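Local coordinates for protein urocanate hydratase (Paenibacillus sp. Soil724D2, PDB 7NED) that probably catalyses the NAD+-dependent hydration of thiourocanate in bacterial ergothioneine breakdown, and binds urocanate beside its cofactor, at residues N28-G33 with K37-Y42; G121-A124 with Q128-G131; R432-A437 with T477-G482. All coordinates share one frame; numbering follows the deposited sequence.

Interaction 1. Residues N28-G33 with K37-Y42; sequences NVLENG and KELIVY. With URO ((2E)-3-(1H-imidazol-4-yl)acrylic acid), chain B; NAD (nicotinamide-adenine-dinucleotide), chain C; EDO (1,2-ethanediol), chain D.
Val41 CG2 meets Val29 CG2 at 3.9 Å where the chain leaves helix 17-31 and turns back. Val41 CG1 lies 3.6 Å from Val29 O, and the two side chains meet at an angle. The backbones come nearest at Gly33 and Val41. No hydrogen bond joins 28-33 to 37-42, so their contact is mostly apolar. A second apolar pair is Leu30 CD2 with Leu39 CD2, 3.8 Å apart. Gly33 CA makes a CA-H...O contact of 3.5 Å with Val41 O. A 1,2-ethanediol, probably from the crystallisation liquor, bridges Gly33 O and Lys37 N.

Tyr42 carries the chain on into the active site. With CG between the backbone N and the carbonyl carbon (chi1 73°), its ring edge lies along the ligands. Tyr42 CB passes NAD O1N at 3.5 Å. Tyr42 CD2 comes closer to the same phosphate oxygen, 3.3 Å from NAD O1N, which lies near the ring plane at the edge. Further along the ring, CE2 and CZ approach the urocanate imidazole, and Tyr42 CE2 is 3.0 Å from URO NAG. At the tip, Tyr42 OH lies 2.3 Å from URO NAG, a very short approach. The backbone N atoms of Leu122 and Thr123 hydrogen-bond to this OH and help fix its place. The short, weakly bonded strand about 40-42 thus delivers Tyr42 to the shared urocanate and NAD pocket of a urocanase.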
loop_
_atom_site.group_PDB
_atom_site.type_symbol
_atom_site.label_atom_id
_atom_site.label_comp_id
_atom_site.label_asym_id
_atom_site.label_seq_id
_atom_site.Cartn_x
_atom_site.Cartn_y
_atom_site.Cartn_z
ATOM N N ASN A 28 -25.242 3.646 -7.693
ATOM C CA ASN A 28 -25.090 3.574 -9.143
ATOM C C ASN A 28 -24.248 2.372 -9.578
ATOM O O ASN A 28 -24.533 1.765 -10.617
ATOM C CB ASN A 28 -24.471 4.876 -9.662
ATOM C CG ASN A 28 -24.482 4.959 -11.178
ATOM O OD1 ASN A 28 -25.528 4.732 -11.809
ATOM N ND2 ASN A 28 -23.321 5.295 -11.779
ATOM N N VAL A 29 -23.186 2.017 -8.832
ATOM C CA VAL A 29 -22.428 0.840 -9.262
ATOM C C VAL A 29 -23.255 -0.420 -9.028
ATOM O O VAL A 29 -23.070 -1.423 -9.728
ATOM C CB VAL A 29 -21.040 0.718 -8.587
ATOM C CG1 VAL A 29 -20.200 1.976 -8.816
ATOM C CG2 VAL A 29 -21.162 0.410 -7.097
ATOM N N LEU A 30 -24.147 -0.416 -8.028
ATOM C CA LEU A 30 -25.020 -1.573 -7.847
ATOM C C LEU A 30 -26.100 -1.598 -8.933
ATOM O O LEU A 30 -26.412 -2.657 -9.496
ATOM C CB LEU A 30 -25.631 -1.565 -6.436
ATOM C CG LEU A 30 -24.639 -1.877 -5.297
ATOM C CD1 LEU A 30 -25.236 -1.609 -3.907
ATOM C CD2 LEU A 30 -24.141 -3.299 -5.372
ATOM N N GLU A 31 -26.616 -0.424 -9.294
ATOM C CA GLU A 31 -27.592 -0.353 -10.373
ATOM C C GLU A 31 -27.014 -0.891 -11.678
ATOM O O GLU A 31 -27.701 -1.604 -12.426
ATOM C CB GLU A 31 -28.077 1.089 -10.546
ATOM C CG GLU A 31 -29.082 1.274 -11.723
ATOM C CD GLU A 31 -29.692 2.671 -11.767
ATOM O OE1 GLU A 31 -29.449 3.479 -10.824
ATOM O OE2 GLU A 31 -30.410 2.972 -12.751
ATOM N N ASN A 32 -25.761 -0.542 -11.989
ATOM C CA ASN A 32 -25.116 -1.043 -13.187
ATOM C C ASN A 32 -24.397 -2.360 -12.968
ATOM O O ASN A 32 -23.646 -2.788 -13.845
ATOM C CB ASN A 32 -24.139 -0.006 -13.742
ATOM C CG ASN A 32 -24.866 1.193 -14.328
ATOM O OD1 ASN A 32 -25.952 1.040 -14.865
ATOM N ND2 ASN A 32 -24.300 2.384 -14.172
ATOM N N GLY A 33 -24.610 -3.008 -11.838
ATOM C CA GLY A 33 -23.820 -4.167 -11.508
ATOM C C GLY A 33 -24.290 -5.389 -12.261
ATOM O O GLY A 33 -25.473 -5.534 -12.574
ATOM N N LYS A 37 -27.388 -8.484 -6.652
ATOM C CA LYS A 37 -27.849 -9.322 -5.572
ATOM C C LYS A 37 -26.672 -9.885 -4.772
ATOM O O LYS A 37 -26.800 -10.137 -3.564
ATOM C CB LYS A 37 -28.733 -10.370 -6.200
ATOM C CG LYS A 37 -29.438 -11.385 -5.499
ATOM N N GLU A 38 -25.507 -10.114 -5.392
ATOM C CA GLU A 38 -24.326 -10.579 -4.618
ATOM C C GLU A 38 -23.326 -9.449 -4.327
ATOM O O GLU A 38 -22.164 -9.715 -4.000
ATOM C CB GLU A 38 -23.606 -11.736 -5.330
ATOM C CG GLU A 38 -24.425 -13.019 -5.475
ATOM C CD GLU A 38 -24.779 -13.638 -4.130
ATOM O OE1 GLU A 38 -25.935 -14.084 -3.949
ATOM O OE2 GLU A 38 -23.915 -13.654 -3.228
ATOM N N LEU A 39 -23.766 -8.192 -4.478
ATOM C CA LEU A 39 -22.930 -6.997 -4.388
ATOM C C LEU A 39 -21.860 -6.955 -5.477
ATOM O O LEU A 39 -20.906 -6.169 -5.386
ATOM C CB LEU A 39 -22.289 -6.882 -2.996
ATOM C CG LEU A 39 -23.309 -6.588 -1.890
ATOM C CD1 LEU A 39 -22.753 -6.739 -0.475
ATOM C CD2 LEU A 39 -23.847 -5.168 -2.060
ATOM N N ILE A 40 -22.000 -7.757 -6.532
ATOM C CA ILE A 40 -20.936 -7.877 -7.534
ATOM C C ILE A 40 -21.172 -6.850 -8.630
ATOM O O ILE A 40 -22.232 -6.836 -9.269
ATOM C CB ILE A 40 -20.858 -9.298 -8.109
ATOM C CG1 ILE A 40 -20.393 -10.285 -7.028
ATOM C CG2 ILE A 40 -19.913 -9.336 -9.294
ATOM C CD1 ILE A 40 -20.491 -11.733 -7.476
ATOM N N VAL A 41 -20.198 -5.966 -8.841
ATOM C CA VAL A 41 -20.348 -4.936 -9.868
ATOM C C VAL A 41 -19.883 -5.440 -11.238
ATOM O O VAL A 41 -20.591 -5.293 -12.242
ATOM C CB VAL A 41 -19.603 -3.651 -9.440
ATOM C CG1 VAL A 41 -19.759 -2.550 -10.506
ATOM C CG2 VAL A 41 -20.116 -3.179 -8.062
ATOM N N TYR A 42 -18.710 -6.068 -11.311
ATOM C CA TYR A 42 -18.180 -6.503 -12.592
ATOM C C TYR A 42 -17.023 -7.464 -12.331
ATOM O O TYR A 42 -16.682 -7.765 -11.170
ATOM C CB TYR A 42 -17.781 -5.282 -13.436
ATOM C CG TYR A 42 -16.528 -4.568 -12.988
ATOM C CD1 TYR A 42 -16.532 -3.724 -11.903
ATOM C CD2 TYR A 42 -15.335 -4.759 -13.667
ATOM C CE1 TYR A 42 -15.360 -3.039 -11.499
ATOM C CE2 TYR A 42 -14.172 -4.117 -13.275
ATOM C CZ TYR A 42 -14.204 -3.249 -12.177
ATOM O OH TYR A 42 -13.068 -2.589 -11.803
HETATM O OAA URO B . -13.778 1.336 -15.992
HETATM C CAI URO B . -14.008 0.690 -14.885
HETATM O OAB URO B . -14.841 0.996 -14.128
HETATM C CAC URO B . -13.163 -0.463 -14.533
HETATM C CAD URO B . -12.198 -0.831 -15.334
HETATM C CAJ URO B . -11.497 -1.957 -14.840
HETATM C CAF URO B . -10.648 -2.781 -15.518
HETATM N NAH URO B . -10.309 -3.866 -14.754
HETATM C CAE URO B . -10.945 -3.688 -13.618
HETATM N NAG URO B . -11.677 -2.552 -13.620
HETATM P PA NAD C . -17.482 -10.161 -16.310
HETATM O O1A NAD C . -17.163 -11.398 -15.475
HETATM O O2A NAD C . -18.642 -9.268 -16.126
HETATM O O5B NAD C . -17.816 -10.845 -17.824
HETATM C C5B NAD C . -16.966 -11.856 -18.191
HETATM C C4B NAD C . -17.685 -12.514 -19.458
HETATM O O4B NAD C . -16.982 -13.610 -19.970
HETATM C C3B NAD C . -19.036 -13.040 -18.872
HETATM O O3B NAD C . -20.078 -12.611 -19.646
HETATM C C2B NAD C . -18.863 -14.587 -18.969
HETATM O O2B NAD C . -20.024 -15.241 -19.333
HETATM C C1B NAD C . -17.952 -14.653 -20.191
HETATM N N9A NAD C . -17.139 -15.867 -20.279
HETATM C C8A NAD C . -16.506 -16.586 -19.271
HETATM N N7A NAD C . -15.858 -17.635 -19.712
HETATM C C5A NAD C . -16.042 -17.604 -21.088
HETATM C C6A NAD C . -15.612 -18.455 -22.131
HETATM N N6A NAD C . -14.838 -19.536 -21.886
HETATM N N1A NAD C . -15.954 -18.175 -23.420
HETATM C C2A NAD C . -16.755 -17.095 -23.599
HETATM N N3A NAD C . -17.238 -16.206 -22.716
HETATM C C4A NAD C . -16.859 -16.500 -21.454
HETATM O O3 NAD C . -16.037 -9.565 -16.427
HETATM P PN NAD C . -15.829 -8.084 -16.980
HETATM O O1N NAD C . -16.085 -6.893 -16.105
HETATM O O2N NAD C . -16.244 -8.084 -18.437
HETATM O O5D NAD C . -14.118 -7.961 -17.144
HETATM C C5D NAD C . -13.549 -8.991 -17.972
HETATM C C4D NAD C . -12.050 -8.882 -17.911
HETATM O O4D NAD C . -11.624 -7.549 -18.126
HETATM C C3D NAD C . -11.727 -9.176 -16.355
HETATM O O3D NAD C . -10.585 -10.015 -16.218
HETATM C C2D NAD C . -11.393 -7.756 -15.768
HETATM O O2D NAD C . -10.413 -7.721 -14.813
HETATM C C1D NAD C . -10.684 -7.348 -17.098
HETATM N N1N NAD C . -10.156 -5.980 -17.202
HETATM C C2N NAD C . -9.053 -5.814 -16.387
HETATM C C3N NAD C . -8.348 -4.621 -16.376
HETATM C C7N NAD C . -7.178 -4.523 -15.387
HETATM O O7N NAD C . -6.210 -3.779 -15.537
HETATM N N7N NAD C . -7.268 -5.273 -14.227
HETATM C C4N NAD C . -8.796 -3.616 -17.244
HETATM C C5N NAD C . -9.903 -3.836 -18.061
HETATM C C6N NAD C . -10.589 -5.062 -18.051
HETATM C C1 EDO D . -29.196 -8.785 -10.447
HETATM O O1 EDO D . -28.664 -9.284 -9.252
HETATM C C2 EDO D . -28.670 -7.406 -10.704
HETATM O O2 EDO D . -27.393 -7.395 -11.310
#

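Interaction 2. Residues G121-A124 with Q128-G131; sequences GLTA and QYIG. With URO ((2E)-3-(1H-imidazol-4-yl)acrylic acid), chain B.
Thr123 points its side chain at 128-131 and meets Gln128 and Tyr129 in different ways. Its CB lies 3.8 Å from Gln128 CB, and these two side chains run at a slant to each other. Tyr129 turns its ring edge toward the hydroxyl, with Thr123 OG1 near the ring plane and 3.5 Å from Tyr129 CB. The ring extends beyond Thr123, since Tyr129 CG is anti to the backbone N (chi1 -179°).

Thr123 O accepts two backbone bonds. Gln128 N donates to Thr123 O at 2.8 Å, in the carbonyl plane and fairly straight (159° at the hydrogen). Tyr129 N adds a weak bond to the same oxygen. These bonds close the turn 123-129 within the loop between helices 105-113 and 133-150, which lines part of the urocanate pocket.

Thr123 OG1 donates to the ligand carboxylate, 2.5 Å from URO OAB. That oxygen, URO OAB, also lies at the edge of the Tyr129 ring, 3.3 Å from Tyr129 CD1. Leu122 covers the other end of the ligand: Leu122 CG is 3.4 Å from URO CAE of the imidazole. Gly131 N sits over one face of the Tyr129 ring, toward the rim. The Tyr129 ring also stacks with Tyr42. With an alanine here, a gap would probably open beside the ligand carboxylate and the Tyr42 ring would lose its stacking partner. The Gln128 amide reaches away from Thr123, with NE2 bonded to Thr495 and OE1 to His434.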
loop_
_atom_site.group_PDB
_atom_site.type_symbol
_atom_site.label_atom_id
_atom_site.label_comp_id
_atom_site.label_asym_id
_atom_site.label_seq_id
_atom_site.Cartn_x
_atom_site.Cartn_y
_atom_site.Cartn_z
ATOM N N GLY A 121 -12.281 -5.072 -7.177
ATOM C CA GLY A 121 -11.991 -4.685 -8.542
ATOM C C GLY A 121 -11.069 -3.477 -8.562
ATOM O O GLY A 121 -10.245 -3.259 -7.656
ATOM N N LEU A 122 -11.163 -2.699 -9.645
ATOM C CA LEU A 122 -10.578 -1.373 -9.608
ATOM C C LEU A 122 -11.607 -0.358 -9.140
ATOM O O LEU A 122 -11.399 0.329 -8.131
ATOM C CB LEU A 122 -10.021 -0.984 -10.997
ATOM C CG LEU A 122 -8.969 -1.931 -11.552
ATOM C CD1 LEU A 122 -8.317 -1.396 -12.830
ATOM C CD2 LEU A 122 -7.917 -2.203 -10.486
ATOM N N THR A 123 -12.771 -0.321 -9.792
ATOM C CA THR A 123 -13.729 0.728 -9.487
ATOM C C THR A 123 -14.974 0.229 -8.754
ATOM O O THR A 123 -15.889 1.025 -8.536
ATOM C CB THR A 123 -14.146 1.424 -10.769
ATOM O OG1 THR A 123 -14.648 0.430 -11.664
ATOM C CG2 THR A 123 -12.956 2.162 -11.402
ATOM N N ALA A 124 -15.046 -1.050 -8.377
ATOM C CA ALA A 124 -16.268 -1.556 -7.737
ATOM C C ALA A 124 -16.371 -1.072 -6.292
ATOM O O ALA A 124 -17.350 -0.420 -5.906
ATOM C CB ALA A 124 -16.310 -3.087 -7.780
ATOM N N GLN A 128 -16.773 3.653 -8.418
ATOM C CA GLN A 128 -16.361 4.558 -9.493
ATOM C C GLN A 128 -16.709 4.023 -10.878
ATOM O O GLN A 128 -16.363 4.650 -11.892
ATOM C CB GLN A 128 -14.845 4.868 -9.373
ATOM C CG GLN A 128 -14.553 5.597 -8.068
ATOM C CD GLN A 128 -13.079 5.604 -7.617
ATOM O OE1 GLN A 128 -12.275 4.706 -7.945
ATOM N NE2 GLN A 128 -12.742 6.607 -6.798
ATOM N N TYR A 129 -17.379 2.874 -10.921
ATOM C CA TYR A 129 -17.797 2.216 -12.135
ATOM C C TYR A 129 -18.999 2.958 -12.677
ATOM O O TYR A 129 -19.859 3.392 -11.897
ATOM C CB TYR A 129 -18.140 0.780 -11.779
ATOM C CG TYR A 129 -18.575 -0.113 -12.890
ATOM C CD1 TYR A 129 -17.650 -0.680 -13.742
ATOM C CD2 TYR A 129 -19.907 -0.446 -13.033
ATOM C CE1 TYR A 129 -18.066 -1.535 -14.762
ATOM C CE2 TYR A 129 -20.330 -1.294 -14.047
ATOM C CZ TYR A 129 -19.387 -1.834 -14.906
ATOM O OH TYR A 129 -19.760 -2.669 -15.924
ATOM N N ILE A 130 -19.012 3.189 -13.994
ATOM C CA ILE A 130 -20.134 3.900 -14.591
ATOM C C ILE A 130 -20.907 3.035 -15.568
ATOM O O ILE A 130 -21.775 3.544 -16.261
ATOM C CB ILE A 130 -19.700 5.206 -15.275
ATOM C CG1 ILE A 130 -18.734 4.930 -16.472
ATOM C CG2 ILE A 130 -19.111 6.160 -14.204
ATOM C CD1 ILE A 130 -18.511 6.116 -17.369
ATOM N N GLY A 131 -20.637 1.728 -15.603
ATOM C CA GLY A 131 -21.180 0.836 -16.609
ATOM C C GLY A 131 -20.121 0.493 -17.633
ATOM O O GLY A 131 -18.946 0.803 -17.475
HETATM O OAA URO B . -13.778 1.336 -15.992
HETATM C CAI URO B . -14.008 0.690 -14.885
HETATM O OAB URO B . -14.841 0.996 -14.128
HETATM C CAC URO B . -13.163 -0.463 -14.533
HETATM C CAD URO B . -12.198 -0.831 -15.334
HETATM C CAJ URO B . -11.497 -1.957 -14.840
HETATM C CAF URO B . -10.648 -2.781 -15.518
HETATM N NAH URO B . -10.309 -3.866 -14.754
HETATM C CAE URO B . -10.945 -3.688 -13.618
HETATM N NAG URO B . -11.677 -2.552 -13.620
#

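Interaction 3. Residues R432-A437 with T477-G482; sequences RDHLDA and TIHSGG. With URO ((2E)-3-(1H-imidazol-4-yl)acrylic acid), chain B.
Thr477 opens the contact with its methyl group: Thr477 CG2 lies 3.6 Å from His434 CE1. The same methyl is also near His434 NE2, so it packs against that end of the imidazole. The two side chains cross at about a right angle. With Thr477 OG1 anti to the backbone N (chi1 -172°), the methyl falls between the N and the carbonyl carbon and is directed to His434.

Next along the strand, Ile478 turns away from His434. It packs on helix 459-469 and on Leu462 of the second subunit.

His479 brings its side chain back toward 432-437. His434 CE1 stands over one face of the His479 ring, toward the rim and 3.8 Å from His479 ND1. The ring planes are inclined at 52°, an oblique pair with centroids 5.1 Å apart. Both rings are buried. His479 ND1 bonds to Gly121 O, and both nitrogens of His434 have partners, ND1 bonding to Ser491.

Residues 432-437 form most of the break in strand 428-441, and 477-480 end strand 475-480. Both strands belong to one mixed sheet built from N- and C-terminal parts. Strand 490-498 runs between them, so the histidines meet across an intervening strand. His479 has a backbone bond to Ser491 of that strand.

After Ser480, which bonds to Asn97 and Thr490, the chain leaves the strand at Gly481 and Gly482. In the other segment, Asp433 lies against the bound urocanate, with Asp433 OD2 3.0 Å from URO CAD. Asp433 OD1 also receives His434 N at 2.7 Å, from above the carboxylate plane. Arg432 NH1 donates to Asp433 O at 3.1 Å, in its guanidinium plane.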
loop_
_atom_site.group_PDB
_atom_site.type_symbol
_atom_site.label_atom_id
_atom_site.label_comp_id
_atom_site.label_asym_id
_atom_site.label_seq_id
_atom_site.Cartn_x
_atom_site.Cartn_y
_atom_site.Cartn_z
ATOM N N ARG A 432 -12.180 8.200 -12.276
ATOM C CA ARG A 432 -11.448 7.614 -13.374
ATOM C C ARG A 432 -11.284 6.141 -13.056
ATOM O O ARG A 432 -11.483 5.699 -11.922
ATOM C CB ARG A 432 -10.087 8.288 -13.574
ATOM C CG ARG A 432 -9.248 8.340 -12.229
ATOM C CD ARG A 432 -7.714 8.489 -12.450
ATOM N NE ARG A 432 -7.025 8.696 -11.165
ATOM C CZ ARG A 432 -6.745 7.723 -10.290
ATOM N NH1 ARG A 432 -7.099 6.475 -10.565
ATOM N NH2 ARG A 432 -6.107 8.001 -9.136
ATOM N N ASP A 433 -10.935 5.382 -14.078
ATOM C CA ASP A 433 -10.458 4.037 -13.808
ATOM C C ASP A 433 -9.137 4.124 -13.056
ATOM O O ASP A 433 -8.491 5.177 -13.027
ATOM C CB ASP A 433 -10.276 3.258 -15.118
ATOM C CG ASP A 433 -10.139 1.748 -14.883
ATOM O OD1 ASP A 433 -10.322 1.274 -13.729
ATOM O OD2 ASP A 433 -9.863 1.033 -15.857
ATOM N N HIS A 434 -8.702 2.998 -12.480
ATOM C CA HIS A 434 -7.363 3.001 -11.866
ATOM C C HIS A 434 -6.277 2.765 -12.888
ATOM O O HIS A 434 -5.092 2.924 -12.561
ATOM C CB HIS A 434 -7.244 1.936 -10.778
ATOM C CG HIS A 434 -8.196 2.131 -9.641
ATOM N ND1 HIS A 434 -8.042 1.476 -8.439
ATOM C CD2 HIS A 434 -9.315 2.890 -9.519
ATOM C CE1 HIS A 434 -9.008 1.842 -7.611
ATOM N NE2 HIS A 434 -9.796 2.697 -8.242
ATOM N N LEU A 435 -6.660 2.397 -14.119
ATOM C CA LEU A 435 -5.713 2.217 -15.222
ATOM C C LEU A 435 -5.296 3.615 -15.664
ATOM O O LEU A 435 -5.835 4.190 -16.612
ATOM C CB LEU A 435 -6.357 1.421 -16.364
ATOM C CG LEU A 435 -5.399 0.947 -17.467
ATOM C CD1 LEU A 435 -4.636 -0.326 -17.048
ATOM C CD2 LEU A 435 -6.194 0.783 -18.793
ATOM N N ASP A 436 -4.405 4.237 -14.914
ATOM C CA ASP A 436 -4.015 5.628 -15.126
ATOM C C ASP A 436 -2.568 5.770 -14.637
ATOM O O ASP A 436 -2.140 5.035 -13.789
ATOM C CB ASP A 436 -4.983 6.542 -14.370
ATOM C CG ASP A 436 -4.954 8.032 -14.816
ATOM O OD1 ASP A 436 -4.898 8.312 -15.964
ATOM O OD2 ASP A 436 -5.047 8.900 -13.987
ATOM N N ALA A 437 -1.881 6.732 -15.196
ATOM C CA ALA A 437 -0.496 6.948 -14.951
ATOM C C ALA A 437 0.107 6.691 -13.557
ATOM O O ALA A 437 0.811 5.778 -13.466
ATOM C CB ALA A 437 -0.014 8.225 -15.546
ATOM N N THR A 477 -8.862 5.695 -2.509
ATOM C CA THR A 477 -8.836 4.258 -2.275
ATOM C C THR A 477 -7.506 3.674 -2.733
ATOM O O THR A 477 -6.903 4.156 -3.691
ATOM C CB THR A 477 -10.002 3.559 -2.999
ATOM O OG1 THR A 477 -10.052 2.188 -2.597
ATOM C CG2 THR A 477 -9.858 3.628 -4.548
ATOM N N ILE A 478 -7.064 2.626 -2.039
ATOM C CA ILE A 478 -5.973 1.762 -2.478
ATOM C C ILE A 478 -6.498 0.333 -2.547
ATOM O O ILE A 478 -7.005 -0.201 -1.554
ATOM C CB ILE A 478 -4.768 1.832 -1.534
ATOM C CG1 ILE A 478 -4.243 3.259 -1.478
ATOM C CG2 ILE A 478 -3.698 0.876 -2.039
ATOM C CD1 ILE A 478 -3.189 3.486 -0.337
ATOM N N HIS A 479 -6.358 -0.296 -3.716
ATOM C CA HIS A 479 -6.804 -1.675 -3.913
ATOM C C HIS A 479 -5.619 -2.554 -4.257
ATOM O O HIS A 479 -4.656 -2.078 -4.860
ATOM C CB HIS A 479 -7.797 -1.786 -5.087
ATOM C CG HIS A 479 -9.116 -1.123 -4.831
ATOM N ND1 HIS A 479 -10.183 -1.255 -5.689
ATOM C CD2 HIS A 479 -9.534 -0.321 -3.823
ATOM C CE1 HIS A 479 -11.209 -0.565 -5.210
ATOM N NE2 HIS A 479 -10.845 0.000 -4.074
ATOM N N SER A 480 -5.703 -3.850 -3.922
ATOM C CA SER A 480 -4.784 -4.817 -4.524
ATOM C C SER A 480 -5.597 -5.972 -5.107
ATOM O O SER A 480 -6.813 -6.090 -4.896
ATOM C CB SER A 480 -3.728 -5.332 -3.521
ATOM O OG SER A 480 -2.848 -4.280 -3.126
ATOM N N GLY A 481 -4.917 -6.812 -5.880
ATOM C CA GLY A 481 -5.617 -7.843 -6.624
ATOM C C GLY A 481 -6.216 -8.911 -5.721
ATOM O O GLY A 481 -5.665 -9.289 -4.690
ATOM N N GLY A 482 -7.372 -9.417 -6.150
ATOM C CA GLY A 482 -7.996 -10.569 -5.542
ATOM C C GLY A 482 -8.258 -11.618 -6.608
ATOM O O GLY A 482 -8.033 -11.389 -7.814
HETATM O OAA URO B . -13.778 1.336 -15.992
HETATM C CAI URO B . -14.008 0.690 -14.885
HETATM O OAB URO B . -14.841 0.996 -14.128
HETATM C CAC URO B . -13.163 -0.463 -14.533
HETATM C CAD URO B . -12.198 -0.831 -15.334
HETATM C CAJ URO B . -11.497 -1.957 -14.840
HETATM C CAF URO B . -10.648 -2.781 -15.518
HETATM N NAH URO B . -10.309 -3.866 -14.754
HETATM C CAE URO B . -10.945 -3.688 -13.618
HETATM N NAG URO B . -11.677 -2.552 -13.620
#

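In the fold
All three contacts touch urocanate, and they follow one another along the chain without overlap. Interactions 1 and 2 have centres about 9 Å apart. Besides the backbone N-H bonds to the Tyr42 hydroxyl, they pack where Val41 CG1 meets Tyr129 CD2 at 3.3 Å. Interactions 2 and 3 have centres about 10 Å apart. Their two probable hydrogen bonds measure 2.8 Å from Gly121 O to His479 ND1 and 3.2 Å from Gln128 OE1 to His434 NE2. Interactions 1 and 3 do not touch; their nearest atoms are about 5 Å apart. Loop 121-131 therefore lies in contact with both. Arg352 adds another hydrogen bond to urocanate.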